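Local coordinates for protein contact-dependent inhibitor I (Escherichia coli NC101, PDB 5I4Q) that probably confers immunity on its own cell by binding and neutralising the toxin domain of its cognate contact-dependent inhibition protein CdiA, at residues 16-19 with 20-24; 61-65 with 66-70; 96-99 with 100-104. All coordinates share one frame; numbering follows the deposited sequence.

Overall arrangement
The chain opens with the long helix 4-40, and contact 1 is a run of i to i+4 pairs in its first half, partly buried. Helix 44-66 runs next; contact 2 is its C-terminal end, where the chain turns off toward helix 74-82. Contact 3 closes the last helix, 88-99, and lies on the other side of the chain's centre from both. Each contact is local, and the three follow in series with neither nesting nor crossing. Contacts 1 and 2 meet through Y70, which packs on I21 and K22 and so ties the loop after helix 44-66 to helix 4-40. Contact 3 touches neither, its centre about 30 Å from that of contact 1.

Contact 1. Residues 16-19 with 20-24; sequences DVVL and SIKRN
V17 and I21, one turn apart, run alongside each other on the buried flank of helix 4-40, with V17 CG2 4.0 Å from I21 CD1. V17 sets CG2 anti to its backbone N, which turns this methyl along the helix toward the isoleucine. The backbone beneath is regular: I21 N donates to V17 O at 2.9 Å and K22 N to V18 O at 3.0 Å, the second nearly straight at 169°. Against this buried flank stands the solvent side, V18 with the exposed K22: V18 CG1 meets K22 CE at 3.6 Å, and the aliphatic part of the lysine runs past the valine. A third side, L19 with R23, is covered by another protein chain of the assembly. Here the backbone bond from R23 N to L19 O is weak, and the arginine, extended from CG to NE, carries its guanidinium back over the leucine. L19 CG sits over one face of that flat group, off toward its rim and 3.7 Å from R23 NH2. The arginine's charged end is gripped by that other chain, through a salt bridge from NE to an acidic side chain. S20 OG bonds to D10 of the second subunit, whose Y14 also packs on V18 and I21. Within the chain, the loop after helix 44-66 rests on this part of helix 4-40 through Y70.

Contact 2. Residues 61-65 with 66-70; sequences LATML and YKYEY
The C-terminal end of helix 44-66 unwinds here in a capping turn, with E69 as the first residue to leave helical angles and the only one of the turn with positive phi. Y66 N to A62 O (2.9 Å) and K67 N to T63 O (2.8 Å) continue the i to i+4 pattern; T63 O is also approached, weakly, by Y68 N. Y70 N reaches back to M64 O at 3.1 Å, closing the turn with a six-residue step, while E69 CA makes a C-H...O contact to L65 O. Two neighbours along the chain make a CH-pi contact: L65 CG stands 4.1 Å from the centroid of the Y66 ring, only 8° off its normal, and L65 CD2 touches the same face near CZ. T63 CG2, anti to the backbone N, reaches along the helix to K67 CB and to the CE2 corner of the Y68 ring, while T63 OG1 bonds to S59 O. The E69 carboxylate forms a salt bridge with a basic side chain of another protein chain. A62 and Y66 also pack against the toxin chain, contact-dependent inhibitor A, while Y70 meets Y14 of the second subunit edge-to-face. On the buried side the selenomethionine M64 crosses Y70: its CG lies 3.7 Å from Y70 CB, and chi1 (168°) and chi2 (-172°), both extended, carry SE out to an oblique Met-aromatic contact, 5.2 Å from the centroid of the Y70 ring.

Contact 3. Residues 96-99 with 100-104; sequences KKFS and DGLAW
A Schellman motif ends helix 88-99, with G101 as the residue of positive phi (107°). With the backbone turned this way, a CB would collide with the carbonyl oxygen of D100, which explains the glycine. Two bonds run back into the last turn. L102 N reaches K97 O at 3.1 Å, and G101 N reaches F98 O at 3.1 Å from above the carbonyl plane. One step earlier D100 N still makes an ordinary helical bond to K96 O. Beyond the turn, L102 folds back against the helix: CG lies anti to its backbone N (chi1 -175°), and CD2 touches both the aliphatic chain of K97, 4.0 Å from K97 CB, and the ring of F98, 4.1 Å from F98 CE1. The lysine's own ammonium is directed elsewhere, to a weak bond with Y93 OH. F98 is the buried member of the group, packing on V36 and I39 of helix 4-40, so the helix end is fastened to the long helix while the turn itself lies at the surface. Farther on, W104 makes a cation-pi contact with R75 and packs on E29 and I32, bringing the outgoing chain along helix 4-40. S99 OG bonds to H95 O. On the exposed flank K96 bends at chi2 and chi4 to form a salt bridge, NZ meeting the syn lone pair of D100 OD2 at 3.1 Å.

Contact 1. Residues 16-19 with 20-24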
# COMPACT_ATOMS: atom_id res chain seq x y z
N ASP B 16 3.63 -2.69 -6.49
CA ASP B 16 4.20 -4.02 -6.41
C ASP B 16 3.89 -4.75 -5.12
O ASP B 16 3.59 -5.93 -5.14
CB ASP B 16 5.70 -3.96 -6.62
CG ASP B 16 6.09 -3.50 -8.03
OD1 ASP B 16 5.23 -3.50 -8.93
OD2 ASP B 16 7.26 -3.12 -8.26
N VAL B 17 3.94 -4.07 -4.00
CA VAL B 17 3.68 -4.75 -2.76
C VAL B 17 2.22 -5.11 -2.59
O VAL B 17 1.91 -6.22 -2.12
CB VAL B 17 4.28 -4.03 -1.52
CG1 VAL B 17 3.42 -2.90 -1.02
CG2 VAL B 17 4.43 -5.03 -0.42
N VAL B 18 1.33 -4.24 -3.03
CA VAL B 18 -0.10 -4.51 -2.93
C VAL B 18 -0.46 -5.71 -3.81
O VAL B 18 -1.19 -6.59 -3.42
CB VAL B 18 -0.89 -3.24 -3.29
CG1 VAL B 18 -2.34 -3.51 -3.59
CG2 VAL B 18 -0.79 -2.26 -2.14
N LEU B 19 0.07 -5.74 -5.01
CA LEU B 19 -0.13 -6.87 -5.90
C LEU B 19 0.21 -8.18 -5.20
O LEU B 19 -0.53 -9.16 -5.31
CB LEU B 19 0.78 -6.71 -7.10
CG LEU B 19 0.69 -7.66 -8.24
CD1 LEU B 19 -0.70 -7.57 -8.86
CD2 LEU B 19 1.72 -7.26 -9.27
N SER B 20 1.36 -8.18 -4.53
CA SER B 20 1.85 -9.35 -3.81
C SER B 20 1.02 -9.74 -2.57
O SER B 20 0.71 -10.92 -2.31
CB SER B 20 3.27 -9.06 -3.40
OG SER B 20 3.69 -10.07 -2.54
N ILE B 21 0.60 -8.75 -1.81
CA ILE B 21 -0.24 -8.98 -0.65
C ILE B 21 -1.56 -9.59 -1.07
O ILE B 21 -2.02 -10.51 -0.43
CB ILE B 21 -0.45 -7.67 0.13
CG1 ILE B 21 0.82 -7.30 0.85
CG2 ILE B 21 -1.62 -7.75 1.10
CD1 ILE B 21 0.84 -5.84 1.27
N LYS B 22 -2.17 -9.09 -2.12
CA LYS B 22 -3.45 -9.63 -2.60
C LYS B 22 -3.34 -11.11 -3.01
O LYS B 22 -4.26 -11.90 -2.80
CB LYS B 22 -4.02 -8.85 -3.76
CG LYS B 22 -4.53 -7.44 -3.41
CD LYS B 22 -5.10 -6.77 -4.68
CE LYS B 22 -5.34 -5.27 -4.52
NZ LYS B 22 -6.58 -5.05 -3.78
N ARG B 23 -2.20 -11.45 -3.60
CA ARG B 23 -1.95 -12.82 -3.95
C ARG B 23 -1.82 -13.66 -2.71
O ARG B 23 -2.29 -14.77 -2.65
CB ARG B 23 -0.66 -12.95 -4.75
CG ARG B 23 -0.84 -12.52 -6.17
CD ARG B 23 0.49 -12.46 -6.87
NE ARG B 23 0.31 -11.77 -8.12
CZ ARG B 23 1.25 -11.46 -8.97
NH1 ARG B 23 2.51 -11.79 -8.76
NH2 ARG B 23 0.93 -10.84 -10.07
N ASN B 24 -1.12 -13.16 -1.72
CA ASN B 24 -0.99 -13.91 -0.51
C ASN B 24 -2.35 -14.11 0.14
O ASN B 24 -2.62 -15.19 0.65
CB ASN B 24 -0.02 -13.23 0.43
CG ASN B 24 1.43 -13.37 -0.00
OD1 ASN B 24 1.87 -14.44 -0.34
ND2 ASN B 24 2.20 -12.28 0.09

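Contact 2. Residues 61-65 with 66-70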
# COMPACT_ATOMS: atom_id res chain seq x y z
N LEU B 61 -3.73 -12.95 10.09
CA LEU B 61 -4.52 -11.99 9.35
C LEU B 61 -4.90 -10.82 10.26
O LEU B 61 -4.94 -9.69 9.83
CB LEU B 61 -5.73 -12.62 8.74
CG LEU B 61 -5.41 -13.52 7.55
CD1 LEU B 61 -6.54 -14.46 7.29
CD2 LEU B 61 -5.10 -12.81 6.26
N ALA B 62 -5.13 -11.09 11.53
CA ALA B 62 -5.37 -10.02 12.49
C ALA B 62 -4.14 -9.13 12.69
O ALA B 62 -4.27 -7.91 12.82
CB ALA B 62 -5.81 -10.66 13.80
N THR B 63 -2.94 -9.72 12.68
CA THR B 63 -1.72 -8.97 12.78
C THR B 63 -1.60 -8.06 11.56
O THR B 63 -1.19 -6.89 11.64
CB THR B 63 -0.50 -9.90 12.94
OG1 THR B 63 -0.67 -10.72 14.09
CG2 THR B 63 0.77 -9.14 13.12
N MSE B 64 -1.96 -8.58 10.41
CA MSE B 64 -1.94 -7.76 9.23
C MSE B 64 -2.83 -6.54 9.37
O MSE B 64 -2.47 -5.45 8.96
CB MSE B 64 -2.46 -8.60 8.10
CG MSE B 64 -2.76 -7.74 6.88
SE MSE B 64 -3.67 -8.89 5.53
CE MSE B 64 -5.48 -8.87 6.37
N LEU B 65 -4.04 -6.73 9.89
CA LEU B 65 -5.03 -5.66 9.98
C LEU B 65 -4.60 -4.60 11.03
O LEU B 65 -4.65 -3.39 10.78
CB LEU B 65 -6.40 -6.27 10.36
CG LEU B 65 -7.56 -5.29 10.54
CD1 LEU B 65 -7.70 -4.45 9.28
CD2 LEU B 65 -8.87 -6.03 10.87
N TYR B 66 -4.15 -5.05 12.18
CA TYR B 66 -3.96 -4.14 13.31
C TYR B 66 -2.54 -3.68 13.41
O TYR B 66 -2.35 -2.54 13.65
CB TYR B 66 -4.40 -4.81 14.61
CG TYR B 66 -5.86 -5.14 14.61
CD1 TYR B 66 -6.81 -4.14 14.54
CD2 TYR B 66 -6.28 -6.44 14.66
CE1 TYR B 66 -8.17 -4.45 14.52
CE2 TYR B 66 -7.64 -6.76 14.62
CZ TYR B 66 -8.57 -5.78 14.54
OH TYR B 66 -9.90 -6.15 14.54
N LYS B 67 -1.54 -4.52 13.18
CA LYS B 67 -0.17 -4.03 13.28
C LYS B 67 0.27 -3.26 12.04
O LYS B 67 0.91 -2.24 12.15
CB LYS B 67 0.79 -5.16 13.56
CG LYS B 67 2.16 -4.74 14.01
CD LYS B 67 2.95 -5.95 14.47
CE LYS B 67 4.44 -5.67 14.52
NZ LYS B 67 4.71 -4.46 15.35
N TYR B 68 -0.02 -3.78 10.85
CA TYR B 68 0.50 -3.19 9.64
C TYR B 68 -0.55 -2.37 8.93
O TYR B 68 -0.25 -1.74 7.98
CB TYR B 68 1.04 -4.29 8.71
CG TYR B 68 2.15 -5.01 9.35
CD1 TYR B 68 3.39 -4.43 9.45
CD2 TYR B 68 1.96 -6.26 9.90
CE1 TYR B 68 4.40 -5.04 10.13
CE2 TYR B 68 2.98 -6.90 10.53
CZ TYR B 68 4.18 -6.27 10.65
OH TYR B 68 5.20 -6.90 11.27
N GLU B 69 -1.78 -2.47 9.35
CA GLU B 69 -2.89 -1.66 8.82
C GLU B 69 -3.19 -1.90 7.36
O GLU B 69 -3.50 -0.98 6.63
CB GLU B 69 -2.70 -0.18 9.18
CG GLU B 69 -2.86 -0.02 10.71
CD GLU B 69 -2.75 1.43 11.16
OE1 GLU B 69 -1.64 1.97 11.11
OE2 GLU B 69 -3.79 2.03 11.53
N TYR B 70 -3.06 -3.15 6.93
CA TYR B 70 -3.54 -3.51 5.61
C TYR B 70 -4.97 -3.94 5.77
O TYR B 70 -5.27 -4.90 6.46
CB TYR B 70 -2.68 -4.56 4.92
CG TYR B 70 -3.17 -4.78 3.48
CD1 TYR B 70 -4.25 -5.62 3.20
CD2 TYR B 70 -2.59 -4.09 2.42
CE1 TYR B 70 -4.71 -5.78 1.91
CE2 TYR B 70 -3.06 -4.25 1.12
CZ TYR B 70 -4.11 -5.09 0.88
OH TYR B 70 -4.58 -5.20 -0.36

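Contact 3. Residues 96-99 with 100-104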
# COMPACT_ATOMS: atom_id res chain seq x y z
N LYS B 96 -19.86 -27.36 14.96
CA LYS B 96 -21.24 -27.66 14.66
C LYS B 96 -21.67 -27.00 13.39
O LYS B 96 -22.23 -27.66 12.53
CB LYS B 96 -22.16 -27.24 15.82
CG LYS B 96 -23.64 -27.27 15.47
CD LYS B 96 -24.48 -27.88 16.59
CE LYS B 96 -25.98 -27.82 16.31
NZ LYS B 96 -26.37 -28.58 15.08
N LYS B 97 -21.40 -25.71 13.25
CA LYS B 97 -21.86 -24.98 12.06
C LYS B 97 -21.20 -25.52 10.80
O LYS B 97 -21.87 -25.67 9.79
CB LYS B 97 -21.61 -23.48 12.20
CG LYS B 97 -22.68 -22.77 13.01
CD LYS B 97 -22.59 -21.26 12.79
CE LYS B 97 -23.77 -20.70 12.00
NZ LYS B 97 -24.96 -20.46 12.86
N PHE B 98 -19.90 -25.81 10.85
CA PHE B 98 -19.16 -26.28 9.68
C PHE B 98 -19.61 -27.72 9.29
O PHE B 98 -19.74 -28.03 8.13
CB PHE B 98 -17.65 -26.30 9.94
CG PHE B 98 -17.00 -24.97 10.20
CD1 PHE B 98 -17.57 -23.77 9.79
CD2 PHE B 98 -15.76 -24.91 10.82
CE1 PHE B 98 -16.94 -22.57 9.99
CE2 PHE B 98 -15.15 -23.71 11.04
CZ PHE B 98 -15.75 -22.53 10.65
N SER B 99 -19.86 -28.58 10.29
CA SER B 99 -20.46 -29.90 10.08
C SER B 99 -21.83 -29.84 9.39
O SER B 99 -22.14 -30.68 8.58
CB SER B 99 -20.60 -30.64 11.41
OG SER B 99 -19.32 -30.88 11.99
N ASP B 100 -22.65 -28.85 9.73
CA ASP B 100 -23.96 -28.67 9.07
C ASP B 100 -23.88 -28.06 7.68
O ASP B 100 -24.91 -27.77 7.10
CB ASP B 100 -24.89 -27.80 9.93
CG ASP B 100 -25.37 -28.51 11.20
OD1 ASP B 100 -25.24 -29.75 11.30
OD2 ASP B 100 -25.91 -27.82 12.11
N GLY B 101 -22.67 -27.81 7.18
CA GLY B 101 -22.47 -27.31 5.83
C GLY B 101 -22.06 -25.85 5.66
O GLY B 101 -22.05 -25.35 4.54
N LEU B 102 -21.69 -25.16 6.73
CA LEU B 102 -21.19 -23.78 6.61
C LEU B 102 -19.77 -23.80 6.01
O LEU B 102 -18.87 -24.45 6.55
CB LEU B 102 -21.24 -23.04 7.96
CG LEU B 102 -20.84 -21.55 7.92
CD1 LEU B 102 -21.88 -20.75 7.14
CD2 LEU B 102 -20.66 -20.93 9.30
N ALA B 103 -19.61 -23.07 4.89
CA ALA B 103 -18.37 -23.07 4.10
C ALA B 103 -17.40 -21.92 4.47
O ALA B 103 -16.22 -21.97 4.13
CB ALA B 103 -18.70 -23.00 2.61
N TRP B 104 -17.91 -20.90 5.14
CA TRP B 104 -17.11 -19.73 5.50
C TRP B 104 -17.75 -19.13 6.76
O TRP B 104 -18.95 -19.10 6.87
CB TRP B 104 -17.14 -18.73 4.36
CG TRP B 104 -16.16 -17.63 4.51
CD1 TRP B 104 -16.40 -16.37 4.94
CD2 TRP B 104 -14.75 -17.69 4.23
NE1 TRP B 104 -15.24 -15.64 4.97
CE2 TRP B 104 -14.21 -16.42 4.53
CE3 TRP B 104 -13.89 -18.69 3.75
CZ2 TRP B 104 -12.85 -16.11 4.36
CZ3 TRP B 104 -12.53 -18.39 3.60
CH2 TRP B 104 -12.04 -17.10 3.89